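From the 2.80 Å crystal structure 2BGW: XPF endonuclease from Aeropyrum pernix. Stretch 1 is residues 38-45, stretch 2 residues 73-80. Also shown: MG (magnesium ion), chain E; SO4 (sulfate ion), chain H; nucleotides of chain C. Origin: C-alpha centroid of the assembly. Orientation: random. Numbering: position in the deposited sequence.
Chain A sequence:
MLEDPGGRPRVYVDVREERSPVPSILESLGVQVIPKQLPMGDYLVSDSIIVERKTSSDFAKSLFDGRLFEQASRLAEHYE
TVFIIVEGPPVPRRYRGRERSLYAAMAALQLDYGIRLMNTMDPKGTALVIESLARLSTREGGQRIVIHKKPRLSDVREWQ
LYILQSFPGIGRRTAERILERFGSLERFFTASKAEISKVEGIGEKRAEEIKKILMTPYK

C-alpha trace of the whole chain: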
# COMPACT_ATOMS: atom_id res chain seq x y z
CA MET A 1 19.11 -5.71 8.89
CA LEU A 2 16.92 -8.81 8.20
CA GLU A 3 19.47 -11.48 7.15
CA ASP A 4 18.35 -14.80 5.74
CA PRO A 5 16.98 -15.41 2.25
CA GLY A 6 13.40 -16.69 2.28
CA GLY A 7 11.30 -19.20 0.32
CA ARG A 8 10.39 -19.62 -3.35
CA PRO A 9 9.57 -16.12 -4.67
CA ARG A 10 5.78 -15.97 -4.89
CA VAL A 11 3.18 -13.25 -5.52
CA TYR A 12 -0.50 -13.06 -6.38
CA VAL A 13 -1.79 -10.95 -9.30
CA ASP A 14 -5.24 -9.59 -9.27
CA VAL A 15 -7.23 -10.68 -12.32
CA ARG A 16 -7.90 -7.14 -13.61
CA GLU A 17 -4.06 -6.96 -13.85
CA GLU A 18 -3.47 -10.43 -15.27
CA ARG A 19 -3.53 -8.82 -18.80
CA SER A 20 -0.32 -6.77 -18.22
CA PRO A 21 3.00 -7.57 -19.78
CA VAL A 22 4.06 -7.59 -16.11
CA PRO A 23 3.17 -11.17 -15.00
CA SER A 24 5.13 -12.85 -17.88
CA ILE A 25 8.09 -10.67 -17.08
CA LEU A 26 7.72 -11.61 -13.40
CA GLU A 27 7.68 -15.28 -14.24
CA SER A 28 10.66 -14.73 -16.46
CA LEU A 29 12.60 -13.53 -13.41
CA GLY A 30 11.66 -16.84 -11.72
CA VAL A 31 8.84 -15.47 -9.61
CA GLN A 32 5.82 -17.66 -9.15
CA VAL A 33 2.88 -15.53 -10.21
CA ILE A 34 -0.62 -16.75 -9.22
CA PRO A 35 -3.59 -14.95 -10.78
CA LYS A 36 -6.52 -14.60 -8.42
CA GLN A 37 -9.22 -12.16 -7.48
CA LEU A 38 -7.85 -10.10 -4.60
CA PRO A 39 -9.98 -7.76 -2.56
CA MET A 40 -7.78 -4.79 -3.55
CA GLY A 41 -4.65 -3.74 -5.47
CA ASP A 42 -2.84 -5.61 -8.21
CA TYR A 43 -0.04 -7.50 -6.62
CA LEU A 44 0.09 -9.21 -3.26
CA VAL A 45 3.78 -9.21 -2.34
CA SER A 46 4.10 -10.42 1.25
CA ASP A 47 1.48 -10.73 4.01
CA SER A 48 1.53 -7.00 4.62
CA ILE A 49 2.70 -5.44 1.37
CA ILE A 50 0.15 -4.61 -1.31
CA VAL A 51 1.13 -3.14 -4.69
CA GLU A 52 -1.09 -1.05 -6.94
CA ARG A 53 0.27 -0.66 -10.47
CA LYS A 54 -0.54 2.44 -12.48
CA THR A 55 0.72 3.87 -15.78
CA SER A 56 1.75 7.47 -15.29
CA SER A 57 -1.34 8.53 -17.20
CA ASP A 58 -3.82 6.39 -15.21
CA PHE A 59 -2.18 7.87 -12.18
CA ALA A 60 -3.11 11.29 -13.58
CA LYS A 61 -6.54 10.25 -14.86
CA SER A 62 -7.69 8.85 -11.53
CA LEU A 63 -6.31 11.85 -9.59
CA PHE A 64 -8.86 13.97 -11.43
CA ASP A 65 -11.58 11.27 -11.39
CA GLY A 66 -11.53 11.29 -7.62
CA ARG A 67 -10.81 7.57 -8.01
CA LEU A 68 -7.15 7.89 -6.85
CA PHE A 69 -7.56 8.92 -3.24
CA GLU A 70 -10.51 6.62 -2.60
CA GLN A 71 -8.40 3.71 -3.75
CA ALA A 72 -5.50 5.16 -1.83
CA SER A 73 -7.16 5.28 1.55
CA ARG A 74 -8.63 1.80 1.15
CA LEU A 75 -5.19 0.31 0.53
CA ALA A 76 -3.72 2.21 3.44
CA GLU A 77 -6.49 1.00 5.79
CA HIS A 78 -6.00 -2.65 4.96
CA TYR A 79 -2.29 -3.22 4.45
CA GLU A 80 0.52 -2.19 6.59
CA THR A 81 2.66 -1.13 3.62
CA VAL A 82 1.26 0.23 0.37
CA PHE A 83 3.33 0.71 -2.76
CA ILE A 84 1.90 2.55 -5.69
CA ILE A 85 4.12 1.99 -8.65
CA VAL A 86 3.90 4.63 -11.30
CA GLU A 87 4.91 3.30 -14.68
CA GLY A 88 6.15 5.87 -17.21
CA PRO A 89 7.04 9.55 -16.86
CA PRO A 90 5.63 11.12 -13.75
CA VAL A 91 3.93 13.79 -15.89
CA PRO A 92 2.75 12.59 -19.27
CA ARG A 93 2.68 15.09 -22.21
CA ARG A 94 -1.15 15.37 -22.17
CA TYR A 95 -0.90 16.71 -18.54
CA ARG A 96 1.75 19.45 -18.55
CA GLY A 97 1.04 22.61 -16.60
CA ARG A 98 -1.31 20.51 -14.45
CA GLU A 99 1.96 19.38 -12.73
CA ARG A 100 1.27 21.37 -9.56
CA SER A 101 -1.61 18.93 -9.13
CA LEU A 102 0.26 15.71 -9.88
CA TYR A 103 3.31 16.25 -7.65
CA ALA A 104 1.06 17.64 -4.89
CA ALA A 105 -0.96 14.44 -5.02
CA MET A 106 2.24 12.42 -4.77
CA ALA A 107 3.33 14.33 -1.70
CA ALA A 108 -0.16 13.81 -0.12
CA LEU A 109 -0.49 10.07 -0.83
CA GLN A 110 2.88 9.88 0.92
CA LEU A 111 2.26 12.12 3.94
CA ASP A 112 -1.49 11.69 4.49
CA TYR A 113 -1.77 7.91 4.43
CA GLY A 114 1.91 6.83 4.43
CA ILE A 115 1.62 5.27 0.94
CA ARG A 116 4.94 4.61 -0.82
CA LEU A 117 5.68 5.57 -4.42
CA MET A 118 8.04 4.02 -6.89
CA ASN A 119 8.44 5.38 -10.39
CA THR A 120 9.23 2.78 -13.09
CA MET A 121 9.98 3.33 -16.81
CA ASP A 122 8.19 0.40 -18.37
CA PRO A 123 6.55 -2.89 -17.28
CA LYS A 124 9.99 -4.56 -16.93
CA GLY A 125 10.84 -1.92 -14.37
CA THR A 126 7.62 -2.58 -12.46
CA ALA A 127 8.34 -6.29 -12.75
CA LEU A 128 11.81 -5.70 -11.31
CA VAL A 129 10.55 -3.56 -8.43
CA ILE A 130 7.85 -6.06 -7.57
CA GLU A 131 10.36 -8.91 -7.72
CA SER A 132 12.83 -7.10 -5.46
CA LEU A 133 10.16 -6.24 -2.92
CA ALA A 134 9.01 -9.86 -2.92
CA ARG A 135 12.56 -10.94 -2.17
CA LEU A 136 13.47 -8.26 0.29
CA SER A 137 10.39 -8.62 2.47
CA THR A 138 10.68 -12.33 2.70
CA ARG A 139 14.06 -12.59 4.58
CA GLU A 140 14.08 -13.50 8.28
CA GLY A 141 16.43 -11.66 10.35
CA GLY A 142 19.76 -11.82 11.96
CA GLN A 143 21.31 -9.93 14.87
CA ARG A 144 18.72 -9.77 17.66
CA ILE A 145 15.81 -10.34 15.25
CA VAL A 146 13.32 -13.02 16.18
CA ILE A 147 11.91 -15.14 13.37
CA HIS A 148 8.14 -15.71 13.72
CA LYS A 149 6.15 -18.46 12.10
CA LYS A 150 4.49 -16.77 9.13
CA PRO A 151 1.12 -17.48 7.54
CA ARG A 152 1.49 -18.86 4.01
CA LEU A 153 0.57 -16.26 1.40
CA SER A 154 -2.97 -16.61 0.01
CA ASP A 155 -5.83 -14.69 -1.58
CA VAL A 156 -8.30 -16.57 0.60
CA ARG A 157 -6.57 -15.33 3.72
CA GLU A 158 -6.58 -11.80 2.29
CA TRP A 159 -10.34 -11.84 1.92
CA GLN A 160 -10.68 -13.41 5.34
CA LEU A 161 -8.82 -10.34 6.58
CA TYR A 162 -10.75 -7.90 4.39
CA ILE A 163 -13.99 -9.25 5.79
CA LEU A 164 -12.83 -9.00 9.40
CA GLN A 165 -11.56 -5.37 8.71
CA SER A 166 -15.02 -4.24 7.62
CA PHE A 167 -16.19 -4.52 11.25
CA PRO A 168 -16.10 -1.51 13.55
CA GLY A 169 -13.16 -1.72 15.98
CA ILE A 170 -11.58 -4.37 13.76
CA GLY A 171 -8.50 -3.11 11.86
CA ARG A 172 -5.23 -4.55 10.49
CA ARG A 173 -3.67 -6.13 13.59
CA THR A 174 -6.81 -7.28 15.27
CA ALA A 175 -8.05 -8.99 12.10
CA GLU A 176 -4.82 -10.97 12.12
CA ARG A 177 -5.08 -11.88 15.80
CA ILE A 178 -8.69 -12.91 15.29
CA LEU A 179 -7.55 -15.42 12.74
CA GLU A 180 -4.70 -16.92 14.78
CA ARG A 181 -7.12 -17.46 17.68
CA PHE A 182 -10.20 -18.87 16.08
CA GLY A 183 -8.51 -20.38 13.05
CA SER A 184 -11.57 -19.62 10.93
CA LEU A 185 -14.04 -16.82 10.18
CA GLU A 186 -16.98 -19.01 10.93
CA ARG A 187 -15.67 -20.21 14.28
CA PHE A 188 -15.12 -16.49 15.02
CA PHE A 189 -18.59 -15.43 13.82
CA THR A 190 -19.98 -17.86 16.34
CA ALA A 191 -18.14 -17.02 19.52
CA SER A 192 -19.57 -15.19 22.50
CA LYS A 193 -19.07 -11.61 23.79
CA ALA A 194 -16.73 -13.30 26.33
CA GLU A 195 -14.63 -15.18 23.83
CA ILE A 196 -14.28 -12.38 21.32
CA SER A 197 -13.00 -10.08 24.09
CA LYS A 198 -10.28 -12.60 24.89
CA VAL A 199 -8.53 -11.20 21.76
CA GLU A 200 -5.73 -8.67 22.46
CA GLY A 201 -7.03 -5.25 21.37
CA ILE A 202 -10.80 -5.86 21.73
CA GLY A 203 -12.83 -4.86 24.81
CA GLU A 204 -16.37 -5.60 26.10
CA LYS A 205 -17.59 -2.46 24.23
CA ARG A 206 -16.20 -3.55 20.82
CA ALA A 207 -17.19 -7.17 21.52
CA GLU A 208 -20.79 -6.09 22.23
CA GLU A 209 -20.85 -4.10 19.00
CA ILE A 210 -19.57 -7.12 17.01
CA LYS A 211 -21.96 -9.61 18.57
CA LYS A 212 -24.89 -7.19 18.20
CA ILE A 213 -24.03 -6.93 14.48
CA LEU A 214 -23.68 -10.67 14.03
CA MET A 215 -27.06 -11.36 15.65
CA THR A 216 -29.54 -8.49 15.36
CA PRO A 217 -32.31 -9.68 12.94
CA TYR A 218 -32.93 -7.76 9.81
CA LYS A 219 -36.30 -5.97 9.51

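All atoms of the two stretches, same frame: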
# COMPACT_ATOMS: atom_id res chain seq x y z
N LEU A 38 -8.23 -10.62 -5.91
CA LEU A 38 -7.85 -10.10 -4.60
C LEU A 38 -8.85 -9.04 -4.22
O LEU A 38 -9.47 -8.46 -5.08
CB LEU A 38 -6.48 -9.43 -4.68
CG LEU A 38 -5.31 -10.25 -5.16
CD1 LEU A 38 -4.15 -9.33 -5.41
CD2 LEU A 38 -5.00 -11.26 -4.11
N PRO A 39 -9.02 -8.78 -2.91
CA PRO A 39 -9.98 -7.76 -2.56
C PRO A 39 -9.60 -6.41 -3.16
O PRO A 39 -10.48 -5.67 -3.62
CB PRO A 39 -9.88 -7.70 -1.04
CG PRO A 39 -9.24 -8.94 -0.63
CD PRO A 39 -8.36 -9.36 -1.73
N MET A 40 -8.30 -6.12 -3.18
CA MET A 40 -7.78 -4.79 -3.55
C MET A 40 -6.35 -4.83 -4.09
O MET A 40 -5.60 -5.71 -3.74
CB MET A 40 -7.87 -3.83 -2.36
CG MET A 40 -7.08 -4.23 -1.16
SD MET A 40 -7.85 -3.60 0.34
CE MET A 40 -7.56 -1.86 0.19
N GLY A 41 -6.00 -3.87 -4.94
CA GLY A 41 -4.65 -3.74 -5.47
C GLY A 41 -4.36 -4.79 -6.50
O GLY A 41 -5.21 -5.62 -6.79
N ASP A 42 -3.14 -4.80 -7.03
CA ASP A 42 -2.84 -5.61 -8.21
C ASP A 42 -1.87 -6.69 -7.93
O ASP A 42 -1.91 -7.72 -8.59
CB ASP A 42 -2.30 -4.75 -9.36
CG ASP A 42 -3.13 -3.51 -9.61
OD1 ASP A 42 -4.39 -3.56 -9.42
OD2 ASP A 42 -2.53 -2.47 -9.96
N TYR A 43 -0.99 -6.47 -6.97
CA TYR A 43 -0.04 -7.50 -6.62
C TYR A 43 0.05 -7.66 -5.12
O TYR A 43 0.31 -6.69 -4.43
CB TYR A 43 1.34 -7.17 -7.18
CG TYR A 43 1.38 -7.23 -8.66
CD1 TYR A 43 1.08 -6.10 -9.42
CD2 TYR A 43 1.68 -8.40 -9.32
CE1 TYR A 43 1.10 -6.14 -10.80
CE2 TYR A 43 1.71 -8.45 -10.69
CZ TYR A 43 1.41 -7.31 -11.42
OH TYR A 43 1.42 -7.33 -12.78
N LEU A 44 -0.17 -8.88 -4.65
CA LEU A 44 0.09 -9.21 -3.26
C LEU A 44 1.54 -9.71 -3.12
O LEU A 44 1.91 -10.78 -3.62
CB LEU A 44 -0.94 -10.23 -2.74
CG LEU A 44 -0.75 -10.58 -1.25
CD1 LEU A 44 -1.19 -9.47 -0.32
CD2 LEU A 44 -1.43 -11.86 -0.90
N VAL A 45 2.34 -8.97 -2.39
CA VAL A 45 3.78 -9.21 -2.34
C VAL A 45 4.26 -10.01 -1.11
O VAL A 45 5.08 -10.89 -1.23
CB VAL A 45 4.51 -7.87 -2.48
CG1 VAL A 45 5.96 -8.01 -2.13
CG2 VAL A 45 4.36 -7.39 -3.87
N SER A 73 -6.80 5.42 0.15
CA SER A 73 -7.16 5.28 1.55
C SER A 73 -7.65 3.86 1.90
O SER A 73 -7.45 3.39 3.02
CB SER A 73 -8.22 6.31 1.94
OG SER A 73 -9.38 6.15 1.12
N ARG A 74 -8.28 3.18 0.95
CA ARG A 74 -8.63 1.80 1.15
C ARG A 74 -7.36 0.97 1.38
O ARG A 74 -7.22 0.30 2.42
CB ARG A 74 -9.40 1.25 -0.03
CG ARG A 74 -10.67 0.55 0.42
CD ARG A 74 -11.59 0.24 -0.74
NE ARG A 74 -11.00 -0.80 -1.58
CZ ARG A 74 -11.72 -1.72 -2.23
NH1 ARG A 74 -13.04 -1.73 -2.11
NH2 ARG A 74 -11.11 -2.62 -2.99
N LEU A 75 -6.42 1.06 0.44
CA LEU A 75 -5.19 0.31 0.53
C LEU A 75 -4.50 0.57 1.85
O LEU A 75 -4.07 -0.36 2.52
CB LEU A 75 -4.29 0.60 -0.65
CG LEU A 75 -4.81 0.20 -2.04
CD1 LEU A 75 -3.92 0.82 -3.09
CD2 LEU A 75 -4.93 -1.29 -2.28
N ALA A 76 -4.44 1.83 2.25
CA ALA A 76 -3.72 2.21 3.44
C ALA A 76 -4.39 1.73 4.72
O ALA A 76 -3.71 1.53 5.74
CB ALA A 76 -3.53 3.71 3.46
N GLU A 77 -5.71 1.55 4.67
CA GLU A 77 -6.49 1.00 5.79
C GLU A 77 -6.23 -0.49 5.97
O GLU A 77 -6.21 -0.98 7.08
CB GLU A 77 -7.98 1.16 5.51
CG GLU A 77 -8.91 0.94 6.70
CD GLU A 77 -10.41 0.91 6.32
OE1 GLU A 77 -10.81 1.33 5.21
OE2 GLU A 77 -11.20 0.47 7.18
N HIS A 78 -6.03 -1.21 4.88
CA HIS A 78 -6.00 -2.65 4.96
C HIS A 78 -4.62 -3.29 4.96
O HIS A 78 -4.47 -4.42 5.40
CB HIS A 78 -6.86 -3.22 3.84
CG HIS A 78 -8.31 -2.88 3.98
ND1 HIS A 78 -8.82 -1.66 3.61
CD2 HIS A 78 -9.35 -3.59 4.47
CE1 HIS A 78 -10.12 -1.63 3.86
NE2 HIS A 78 -10.46 -2.79 4.39
N TYR A 79 -3.60 -2.61 4.48
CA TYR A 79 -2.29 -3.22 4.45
C TYR A 79 -1.34 -2.36 5.15
O TYR A 79 -1.49 -1.15 5.20
CB TYR A 79 -1.83 -3.45 3.05
CG TYR A 79 -2.65 -4.49 2.39
CD1 TYR A 79 -3.88 -4.17 1.83
CD2 TYR A 79 -2.24 -5.82 2.36
CE1 TYR A 79 -4.65 -5.14 1.23
CE2 TYR A 79 -3.02 -6.80 1.76
CZ TYR A 79 -4.22 -6.45 1.20
OH TYR A 79 -5.01 -7.38 0.60
N GLU A 80 -0.34 -2.98 5.73
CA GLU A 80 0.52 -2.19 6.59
C GLU A 80 1.51 -1.33 5.76
O GLU A 80 2.04 -0.33 6.24
CB GLU A 80 1.14 -3.11 7.64
CG GLU A 80 2.52 -3.61 7.36
CD GLU A 80 3.50 -3.10 8.42
OE1 GLU A 80 3.32 -1.91 8.85
OE2 GLU A 80 4.42 -3.87 8.83
MG MG E . -4.08 -0.89 -11.00
S SO4 H . -9.04 -1.32 -5.64
O1 SO4 H . -9.89 -2.53 -5.79
O2 SO4 H . -7.81 -1.62 -4.91
O3 SO4 H . -8.53 -0.91 -6.95
O4 SO4 H . -9.81 -0.21 -4.98
P DA C 15 -12.78 5.59 8.06
OP1 DA C 15 -13.98 6.43 8.17
OP2 DA C 15 -12.87 4.26 7.40
O5' DA C 15 -11.67 6.46 7.30
C5' DA C 15 -11.48 7.78 7.81
C4' DA C 15 -10.18 8.35 7.30
O4' DA C 15 -9.08 7.53 7.81
C3' DA C 15 -10.09 8.28 5.78
O3' DA C 15 -10.15 9.59 5.20
C2' DA C 15 -8.76 7.57 5.49
C1' DA C 15 -8.05 7.59 6.85
N9 DA C 15 -7.10 6.48 6.94
C8 DA C 15 -7.34 5.15 6.71
N7 DA C 15 -6.27 4.40 6.81
C5 DA C 15 -5.25 5.30 7.10
C6 DA C 15 -3.86 5.13 7.30
N6 DA C 15 -3.23 3.95 7.27
N1 DA C 15 -3.14 6.24 7.56
C2 DA C 15 -3.78 7.42 7.59
N3 DA C 15 -5.07 7.70 7.41
C4 DA C 15 -5.75 6.58 7.17

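Residues 38-42 form a loop that leads into a strand at Tyr43, while residues 73-78 are the end of a helix that begins earlier in the chain; Tyr79 is the first residue to leave helical phi/psi, at -125/151. The backbones come nearest at Met40 and Leu75, whose CA atoms lie 7.0 Å apart. The helix end is secured by Glu77 N to Ser73 O (3.0 Å), His78 N to Arg74 O (3.1 Å) and Tyr79 N to Leu75 O (3.0 Å). No clear hydrogen bond crosses between the stretches, so the 382 Å² they bury rests mainly on side-chain packing.

Met40 is the centre of that packing, with 138 Å² covered by the other stretch. Its chi angles of 61°, -151° and -70° (p, t, m) carry the unbranched chain to the helix backbone, where CE lies 3.1 Å from both Arg74 C and Leu75 N, tight approaches that should be read with the 2.80 Å resolution in mind. The same methyl, CE, meets Leu75 CD2 at 3.7 Å; Leu75 CB points sideways, but the end of the side chain comes nearer the loop. The sulfur, SD, sits 4.2 Å from the centroid of the His78 ring, 33° off its normal, and 5.0 Å from that of the Tyr79 ring, 85° off the normal and hence at its edge. A long, flexible thioether suits a site where one side chain must touch backbone, aliphatic and aromatic groups together.

His78 is held in place by a hydrogen bond from its own ND1 to Arg74 O (2.8 Å, 173°), which fixes the ring beside the methionine. Tyr79 receives Met40 CG at its ring edge, 3.5 Å from CE1, and Leu44 CD1 approaches its CE2 at 3.8 Å. The tyrosine thus extends the apolar contact to the strand, while its OH is hydrogen-bonded elsewhere in the structure.

At the more exposed margin, Arg74 extends toward the loop: its NH2 is 3.2 Å from Pro39 O and 3.5 Å from Met40 CB. A sulfate, probably from the crystallisation liquor, touches both stretches. It accepts a hydrogen bond from Gly41 N to its O2 (2.9 Å, 151°), its O1 is 3.1 Å from Arg74 NH2, and its O4 lies over one face of the guanidinium. Gly41 has phi 74°, a value that favours glycine, and an ideal CB there would be 3.5 Å from Leu75 CD2.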